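PDB 1QSD: tubulin-specific chaperone A, which binds beta-tubulin after its release from the chaperonin and takes part in an early step of the tubulin folding pathway. Local coordinates for residues Y23-L27 with L61-Y66; Q5-V10 with D75-L80. All blocks are in the same frame, centred on the assembly; numbering follows the deposited sequence.

Contact 1 of 2, residues Y23-L27 with L61-Y66; sequences YQQEL and LLPTLY
The Tyr23 ring meets two leucines of the facing helix, with Leu61 CD2 3.2 Å from CE2 at the ring edge and Leu65 CD2 4.2 Å from CD2, while Tyr23 CB lies 4.2 Å from Leu62 CD2. Both segments are helical and run antiparallel, their axes 11.7 Å apart at closest approach and 161° between N-to-C directions (signed crossing angle -161°). In register, the CA of Tyr23 sits opposite that of Leu62, 7.8 Å away. Within 61-66 the helix is kinked where the N atoms of Leu62 and Pro63 lack a bond to the preceding turn; Pro63 has no amide hydrogen to give. Tyr23 (chi1 m) points its CA-to-CB bond toward the partner. Leu62 (m, t) starts sideways but brings its methyls into the gap, where CD1 meets Leu27 CD2 at 3.6 Å and Gln24 OE1 at 3.5 Å; Leu27 (t, p) lies one turn beyond Tyr23. At the border of this apolar patch, Gln24 NE2 comes within 3.3 Å of Tyr66 OH, which is hydrogen-bonded to Glu20, on the turn before Tyr23. The other border meets the second subunit: Leu61 packs on its own counterpart there, and Glu26 OE2 is hydrogen-bonded to Tyr23 OH of the second subunit. The segments bury 282 Å² between them. Helices about 20° off antiparallel, with apolar side chains meeting between them and a second copy packed alongside, are consistent with the dimer's four-helix bundle, probably formed by helices 5-39 and 45-81 of both subunits.

Contact 2 of 2, residues Q5-V10 with D75-L80; sequences QLDIKV and DLEQFL
Between 5-10 and 75-80 two regular antiparallel helices meet, their segment axes within 10.1 Å and 154° between N-to-C directions (signed crossing angle -154°). Lys9 N bonds to Gln5 O and Phe79 N to Asp75 O, both at 3.0 Å, satisfying these main-chain groups. Lys9 faces Leu76, CA to CA 6.0 Å, and Leu6 faces Phe79 at 7.9 Å; 380 Å² is buried. Lys9 (m, t, t, m) sends NZ to Asp75 OD1 (chi1 t) in a hydrogen-bonded salt bridge of 2.8 Å. A water accepts a hydrogen bond from Lys9 NZ at 2.6 Å and donates a weak one to Asp75 OD2 at 3.4 Å. Each charge has a further partner across the dimer: Lys9 pairs with Asp47 and Asp75 with Lys50, both of the second subunit, giving a network of alternating charges. Phe79 (chi1 t) lays its ring beside the Lys9 chain, whose CD makes an off-centre CH-pi contact 4.2 Å from the ring centroid, while Gln5 NE2 comes within 3.6 Å of Phe79 CE1. Deeper in, Leu6 CD1 meets Phe79 CE2 at 3.6 Å, Leu80 CD2 at 4.1 Å and Leu76 CD1 at 4.2 Å; Val10 CG2 lies 4.2 Å from Leu76 CD1. Helix 90-104 packs on Val10 through Ala92 and on Leu76 and Leu80 through Ile96, the third helix against this end of the 5-39/45-81 pair.

In the fold
Both contacts join helix 5-39 to helix 45-81, so together they fix one long antiparallel pair at two levels whose centres lie 23 Å apart. Contact 1 is near the middle of the chain, about 5 Å from its centre, whereas contact 2 lies 19 Å out, near the start of the first helix and the end of the second. Each is partly buried and touches the second subunit. The middle contact is mainly apolar, with axes farther apart and less buried surface; the end contact adds a salt bridge and water to packing of leucines, Val10 and Phe79. Helix 90-104 touches contact 2, while identical leucines of the two subunits meet beside contact 1.

Contact 1 of 2, residues Y23-L27 with L61-Y66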
ATOM      1  N   TYR A  23      -5.610   1.999   0.835  1.00 51.39           N
ATOM      2  CA  TYR A  23      -5.176   0.670   1.241  1.00 53.27           C
ATOM      3  C   TYR A  23      -6.370  -0.245   1.548  1.00 52.97           C
ATOM      4  O   TYR A  23      -6.309  -1.456   1.325  1.00 53.32           O
ATOM      5  CB  TYR A  23      -4.241   0.768   2.449  1.00 56.90           C
ATOM      6  CG  TYR A  23      -2.827   1.250   2.145  1.00 62.33           C
ATOM      7  CD1 TYR A  23      -2.561   2.152   1.102  1.00 64.42           C
ATOM      8  CD2 TYR A  23      -1.750   0.801   2.909  1.00 65.30           C
ATOM      9  CE1 TYR A  23      -1.237   2.590   0.829  1.00 66.02           C
ATOM     10  CE2 TYR A  23      -0.441   1.228   2.646  1.00 66.84           C
ATOM     11  CZ  TYR A  23      -0.182   2.116   1.616  1.00 67.19           C
ATOM     12  OH  TYR A  23       1.141   2.483   1.427  1.00 67.56           O
ATOM     13  N   GLN A  24      -7.464   0.337   2.026  1.00 52.17           N
ATOM     14  CA  GLN A  24      -8.656  -0.436   2.342  1.00 52.45           C
ATOM     15  C   GLN A  24      -9.338  -0.948   1.071  1.00 53.95           C
ATOM     16  O   GLN A  24     -10.069  -1.933   1.114  1.00 53.83           O
ATOM     17  CB  GLN A  24      -9.634   0.391   3.179  1.00 51.98           C
ATOM     18  CG  GLN A  24     -10.387  -0.404   4.267  1.00 52.63           C
ATOM     19  CD  GLN A  24      -9.535  -0.756   5.491  1.00 53.32           C
ATOM     20  OE1 GLN A  24      -9.756  -1.777   6.141  1.00 53.48           O
ATOM     21  NE2 GLN A  24      -8.577   0.102   5.820  1.00 55.71           N
ATOM     22  N   GLN A  25      -9.110  -0.273  -0.057  1.00 56.37           N
ATOM     23  CA  GLN A  25      -9.676  -0.691  -1.353  1.00 57.64           C
ATOM     24  C   GLN A  25      -8.904  -1.919  -1.852  1.00 56.30           C
ATOM     25  O   GLN A  25      -9.493  -2.879  -2.351  1.00 54.88           O
ATOM     26  CB  GLN A  25      -9.514   0.402  -2.416  1.00 62.40           C
ATOM     27  CG  GLN A  25     -10.077   1.778  -2.071  1.00 69.30           C
ATOM     28  CD  GLN A  25      -9.624   2.873  -3.051  1.00 72.11           C
ATOM     29  OE1 GLN A  25     -10.379   3.807  -3.342  1.00 74.68           O
ATOM     30  NE2 GLN A  25      -8.388   2.769  -3.545  1.00 70.20           N
ATOM     31  N   GLU A  26      -7.575  -1.841  -1.757  1.00 55.20           N
ATOM     32  CA  GLU A  26      -6.676  -2.916  -2.168  1.00 52.94           C
ATOM     33  C   GLU A  26      -7.031  -4.182  -1.403  1.00 50.75           C
ATOM     34  O   GLU A  26      -7.233  -5.235  -2.000  1.00 48.34           O
ATOM     35  CB  GLU A  26      -5.225  -2.525  -1.867  1.00 55.45           C
ATOM     36  CG  GLU A  26      -4.294  -2.525  -3.081  1.00 61.75           C
ATOM     37  CD  GLU A  26      -3.583  -3.859  -3.313  1.00 64.21           C
ATOM     38  OE1 GLU A  26      -3.951  -4.581  -4.272  1.00 64.84           O
ATOM     39  OE2 GLU A  26      -2.642  -4.176  -2.545  1.00 64.99           O
ATOM     40  N   LEU A  27      -7.134  -4.057  -0.082  1.00 49.38           N
ATOM     41  CA  LEU A  27      -7.464  -5.167   0.800  1.00 48.87           C
ATOM     42  C   LEU A  27      -8.782  -5.840   0.426  1.00 48.88           C
ATOM     43  O   LEU A  27      -8.863  -7.068   0.349  1.00 48.75           O
ATOM     44  CB  LEU A  27      -7.534  -4.678   2.247  1.00 50.14           C
ATOM     45  CG  LEU A  27      -7.627  -5.764   3.320  1.00 52.81           C
ATOM     46  CD1 LEU A  27      -6.353  -6.615   3.315  1.00 53.99           C
ATOM     47  CD2 LEU A  27      -7.819  -5.128   4.682  1.00 53.65           C
ATOM     48  N   LEU A  61      -0.053  -4.153   7.088  1.00 48.75           N
ATOM     49  CA  LEU A  61       0.141  -2.727   6.830  1.00 47.34           C
ATOM     50  C   LEU A  61      -0.851  -1.807   7.545  1.00 45.81           C
ATOM     51  O   LEU A  61      -0.549  -0.644   7.822  1.00 44.40           O
ATOM     52  CB  LEU A  61      -0.015  -2.488   5.335  1.00 48.35           C
ATOM     53  CG  LEU A  61       1.012  -1.726   4.526  1.00 50.25           C
ATOM     54  CD1 LEU A  61       0.546  -1.795   3.095  1.00 54.24           C
ATOM     55  CD2 LEU A  61       1.132  -0.288   4.994  1.00 53.31           C
ATOM     56  N   LEU A  62      -2.060  -2.305   7.778  1.00 43.71           N
ATOM     57  CA  LEU A  62      -3.095  -1.509   8.420  1.00 40.65           C
ATOM     58  C   LEU A  62      -2.877  -1.115   9.863  1.00 38.28           C
ATOM     59  O   LEU A  62      -3.057   0.052  10.205  1.00 37.69           O
ATOM     60  CB  LEU A  62      -4.460  -2.160   8.257  1.00 41.88           C
ATOM     61  CG  LEU A  62      -4.974  -2.087   6.824  1.00 43.47           C
ATOM     62  CD1 LEU A  62      -6.409  -2.542   6.781  1.00 45.36           C
ATOM     63  CD2 LEU A  62      -4.862  -0.658   6.303  1.00 46.33           C
ATOM     64  N   PRO A  63      -2.469  -2.064  10.726  1.00 36.59           N
ATOM     65  CA  PRO A  63      -2.253  -1.709  12.129  1.00 35.45           C
ATOM     66  C   PRO A  63      -1.324  -0.512  12.311  1.00 34.20           C
ATOM     67  O   PRO A  63      -1.707   0.470  12.935  1.00 32.63           O
ATOM     68  CB  PRO A  63      -1.648  -2.985  12.715  1.00 35.49           C
ATOM     69  CG  PRO A  63      -2.252  -4.050  11.895  1.00 36.40           C
ATOM     70  CD  PRO A  63      -2.152  -3.485  10.504  1.00 36.63           C
ATOM     71  N   THR A  64      -0.137  -0.563  11.711  1.00 34.38           N
ATOM     72  CA  THR A  64       0.829   0.518  11.861  1.00 35.27           C
ATOM     73  C   THR A  64       0.297   1.825  11.330  1.00 32.08           C
ATOM     74  O   THR A  64       0.647   2.903  11.830  1.00 31.70           O
ATOM     75  CB  THR A  64       2.177   0.180  11.194  1.00 38.58           C
ATOM     76  OG1 THR A  64       1.934  -0.416   9.914  1.00 40.96           O
ATOM     77  CG2 THR A  64       2.995  -0.784  12.087  1.00 40.03           C
ATOM     78  N   LEU A  65      -0.585   1.709  10.343  1.00 29.51           N
ATOM     79  CA  LEU A  65      -1.220   2.858   9.711  1.00 27.40           C
ATOM     80  C   LEU A  65      -2.224   3.508  10.665  1.00 28.43           C
ATOM     81  O   LEU A  65      -2.339   4.743  10.697  1.00 26.82           O
ATOM     82  CB  LEU A  65      -1.907   2.433   8.417  1.00 26.66           C
ATOM     83  CG  LEU A  65      -2.534   3.528   7.570  1.00 24.22           C
ATOM     84  CD1 LEU A  65      -1.528   4.651   7.311  1.00 29.73           C
ATOM     85  CD2 LEU A  65      -3.000   2.930   6.294  1.00 25.08           C
ATOM     86  N   TYR A  66      -2.932   2.687  11.453  1.00 27.14           N
ATOM     87  CA  TYR A  66      -3.888   3.216  12.428  1.00 26.17           C
ATOM     88  C   TYR A  66      -3.159   3.868  13.579  1.00 24.79           C
ATOM     89  O   TYR A  66      -3.636   4.868  14.102  1.00 22.90           O
ATOM     90  CB  TYR A  66      -4.812   2.143  12.962  1.00 27.29           C
ATOM     91  CG  TYR A  66      -5.774   1.642  11.925  1.00 30.99           C
ATOM     92  CD1 TYR A  66      -6.666   2.512  11.283  1.00 31.73           C
ATOM     93  CD2 TYR A  66      -5.796   0.297  11.575  1.00 32.37           C
ATOM     94  CE1 TYR A  66      -7.560   2.045  10.314  1.00 30.53           C
ATOM     95  CE2 TYR A  66      -6.687  -0.178  10.609  1.00 34.00           C
ATOM     96  CZ  TYR A  66      -7.563   0.693   9.985  1.00 33.23           C
ATOM     97  OH  TYR A  66      -8.446   0.159   9.067  1.00 36.01           O
TER

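Contact 2 of 2, residues Q5-V10 with D75-L80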
ATOM      1  N   GLN A   5       1.986  26.260  10.458  1.00 17.57           N
ATOM      2  CA  GLN A   5       2.102  25.010  11.184  1.00 18.63           C
ATOM      3  C   GLN A   5       0.740  24.298  11.303  1.00 19.17           C
ATOM      4  O   GLN A   5       0.664  23.079  11.184  1.00 20.96           O
ATOM      5  CB  GLN A   5       2.728  25.250  12.553  1.00 19.06           C
ATOM      6  CG  GLN A   5       3.189  23.969  13.211  1.00 21.40           C
ATOM      7  CD  GLN A   5       3.967  24.180  14.488  1.00 22.47           C
ATOM      8  OE1 GLN A   5       4.667  23.278  14.957  1.00 22.10           O
ATOM      9  NE2 GLN A   5       3.831  25.361  15.079  1.00 25.40           N
ATOM     10  N   LEU A   6      -0.330  25.069  11.492  1.00 19.00           N
ATOM     11  CA  LEU A   6      -1.669  24.514  11.561  1.00 19.73           C
ATOM     12  C   LEU A   6      -1.969  23.736  10.268  1.00 22.14           C
ATOM     13  O   LEU A   6      -2.315  22.543  10.311  1.00 18.53           O
ATOM     14  CB  LEU A   6      -2.713  25.627  11.750  1.00 18.04           C
ATOM     15  CG  LEU A   6      -4.175  25.124  11.769  1.00 18.55           C
ATOM     16  CD1 LEU A   6      -4.358  24.092  12.896  1.00 15.78           C
ATOM     17  CD2 LEU A   6      -5.154  26.301  11.931  1.00 17.65           C
ATOM     18  N   ASP A   7      -1.823  24.412   9.125  1.00 22.94           N
ATOM     19  CA  ASP A   7      -2.087  23.796   7.824  1.00 24.48           C
ATOM     20  C   ASP A   7      -1.262  22.522   7.601  1.00 24.18           C
ATOM     21  O   ASP A   7      -1.751  21.554   6.998  1.00 23.50           O
ATOM     22  CB  ASP A   7      -1.816  24.781   6.680  1.00 26.55           C
ATOM     23  CG  ASP A   7      -2.652  26.052   6.777  1.00 32.80           C
ATOM     24  OD1 ASP A   7      -2.228  27.091   6.202  1.00 36.46           O
ATOM     25  OD2 ASP A   7      -3.731  26.020   7.417  1.00 32.36           O
ATOM     26  N   ILE A   8      -0.013  22.529   8.061  1.00 19.35           N
ATOM     27  CA  ILE A   8       0.842  21.368   7.880  1.00 19.91           C
ATOM     28  C   ILE A   8       0.291  20.189   8.674  1.00 18.65           C
ATOM     29  O   ILE A   8       0.188  19.085   8.134  1.00 18.14           O
ATOM     30  CB  ILE A   8       2.348  21.665   8.243  1.00 20.22           C
ATOM     31  CG1 ILE A   8       2.974  22.592   7.184  1.00 20.42           C
ATOM     32  CG2 ILE A   8       3.163  20.366   8.261  1.00 19.62           C
ATOM     33  CD1 ILE A   8       4.267  23.270   7.648  1.00 23.96           C
ATOM     34  N   LYS A   9      -0.067  20.422   9.939  1.00 18.41           N
ATOM     35  CA  LYS A   9      -0.624  19.362  10.788  1.00 16.95           C
ATOM     36  C   LYS A   9      -1.958  18.846  10.226  1.00 15.88           C
ATOM     37  O   LYS A   9      -2.142  17.648  10.114  1.00 16.99           O
ATOM     38  CB  LYS A   9      -0.775  19.838  12.235  1.00 16.26           C
ATOM     39  CG  LYS A   9       0.571  20.116  12.902  1.00 12.19           C
ATOM     40  CD  LYS A   9       0.439  20.459  14.352  1.00 11.98           C
ATOM     41  CE  LYS A   9       1.805  20.826  14.928  1.00 11.32           C
ATOM     42  NZ  LYS A   9       2.818  19.729  14.818  1.00  8.00           N
ATOM     43  N   VAL A  10      -2.841  19.737   9.784  1.00 15.01           N
ATOM     44  CA  VAL A  10      -4.113  19.309   9.215  1.00 14.80           C
ATOM     45  C   VAL A  10      -3.879  18.424   8.002  1.00 18.51           C
ATOM     46  O   VAL A  10      -4.401  17.319   7.937  1.00 19.41           O
ATOM     47  CB  VAL A  10      -4.984  20.488   8.787  1.00 11.84           C
ATOM     48  CG1 VAL A  10      -6.232  19.990   8.101  1.00 13.02           C
ATOM     49  CG2 VAL A  10      -5.361  21.335   9.996  1.00 13.48           C
ATOM     50  N   ASP A  75      -1.505  14.824  17.927  1.00 17.03           N
ATOM     51  CA  ASP A  75      -0.620  15.949  17.731  1.00 17.89           C
ATOM     52  C   ASP A  75      -1.456  17.167  17.356  1.00 15.12           C
ATOM     53  O   ASP A  75      -1.253  18.248  17.907  1.00 16.42           O
ATOM     54  CB  ASP A  75       0.383  15.645  16.621  1.00 18.97           C
ATOM     55  CG  ASP A  75       1.434  16.739  16.468  1.00 18.28           C
ATOM     56  OD1 ASP A  75       1.658  17.184  15.323  1.00 18.20           O
ATOM     57  OD2 ASP A  75       2.023  17.163  17.496  1.00 14.84           O
ATOM     58  N   LEU A  76      -2.415  16.972  16.457  1.00 11.68           N
ATOM     59  CA  LEU A  76      -3.281  18.057  16.026  1.00 14.73           C
ATOM     60  C   LEU A  76      -4.180  18.531  17.177  1.00 17.10           C
ATOM     61  O   LEU A  76      -4.351  19.733  17.381  1.00 19.49           O
ATOM     62  CB  LEU A  76      -4.089  17.631  14.787  1.00 11.52           C
ATOM     63  CG  LEU A  76      -5.029  18.625  14.086  1.00 12.43           C
ATOM     64  CD1 LEU A  76      -4.345  19.968  13.886  1.00 14.02           C
ATOM     65  CD2 LEU A  76      -5.521  18.050  12.754  1.00  8.00           C
ATOM     66  N   GLU A  77      -4.742  17.590  17.931  1.00 20.27           N
ATOM     67  CA  GLU A  77      -5.596  17.910  19.069  1.00 21.89           C
ATOM     68  C   GLU A  77      -4.801  18.713  20.100  1.00 22.95           C
ATOM     69  O   GLU A  77      -5.285  19.709  20.620  1.00 22.64           O
ATOM     70  CB  GLU A  77      -6.122  16.630  19.725  1.00 24.81           C
ATOM     71  CG  GLU A  77      -7.062  15.788  18.848  1.00 32.11           C
ATOM     72  CD  GLU A  77      -7.631  14.547  19.569  1.00 34.71           C
ATOM     73  OE1 GLU A  77      -6.845  13.632  19.920  1.00 37.55           O
ATOM     74  OE2 GLU A  77      -8.864  14.483  19.772  1.00 34.58           O
ATOM     75  N   GLN A  78      -3.589  18.278  20.412  1.00 21.61           N
ATOM     76  CA  GLN A  78      -2.768  19.004  21.379  1.00 24.56           C
ATOM     77  C   GLN A  78      -2.405  20.422  20.897  1.00 22.93           C
ATOM     78  O   GLN A  78      -2.444  21.389  21.664  1.00 22.93           O
ATOM     79  CB  GLN A  78      -1.504  18.203  21.705  1.00 27.08           C
ATOM     80  CG  GLN A  78      -0.791  18.663  22.980  1.00 40.35           C
ATOM     81  CD  GLN A  78      -1.541  18.344  24.319  1.00 47.66           C
ATOM     82  OE1 GLN A  78      -0.936  18.411  25.403  1.00 51.28           O
ATOM     83  NE2 GLN A  78      -2.827  17.985  24.242  1.00 49.30           N
ATOM     84  N   PHE A  79      -2.097  20.552  19.612  1.00 21.30           N
ATOM     85  CA  PHE A  79      -1.746  21.846  19.038  1.00 17.91           C
ATOM     86  C   PHE A  79      -2.927  22.821  19.202  1.00 17.36           C
ATOM     87  O   PHE A  79      -2.744  23.952  19.620  1.00 16.82           O
ATOM     88  CB  PHE A  79      -1.384  21.649  17.561  1.00 16.09           C
ATOM     89  CG  PHE A  79      -1.082  22.928  16.817  1.00 14.18           C
ATOM     90  CD1 PHE A  79       0.185  23.504  16.873  1.00 12.09           C
ATOM     91  CD2 PHE A  79      -2.061  23.544  16.036  1.00 15.73           C
ATOM     92  CE1 PHE A  79       0.474  24.679  16.152  1.00 12.22           C
ATOM     93  CE2 PHE A  79      -1.775  24.729  15.310  1.00 16.50           C
ATOM     94  CZ  PHE A  79      -0.513  25.285  15.371  1.00  8.39           C
ATOM     95  N   LEU A  80      -4.140  22.342  18.946  1.00 18.47           N
ATOM     96  CA  LEU A  80      -5.328  23.162  19.042  1.00 19.38           C
ATOM     97  C   LEU A  80      -5.663  23.655  20.446  1.00 21.55           C
ATOM     98  O   LEU A  80      -6.225  24.731  20.589  1.00 25.49           O
ATOM     99  CB  LEU A  80      -6.528  22.433  18.437  1.00 19.53           C
ATOM    100  CG  LEU A  80      -6.560  22.293  16.916  1.00 21.86           C
ATOM    101  CD1 LEU A  80      -7.711  21.359  16.508  1.00 19.69           C
ATOM    102  CD2 LEU A  80      -6.714  23.684  16.270  1.00 19.56           C
TER
HETATM  103  O   HOH W   1       4.009  19.909  17.178  1.00 32.72           O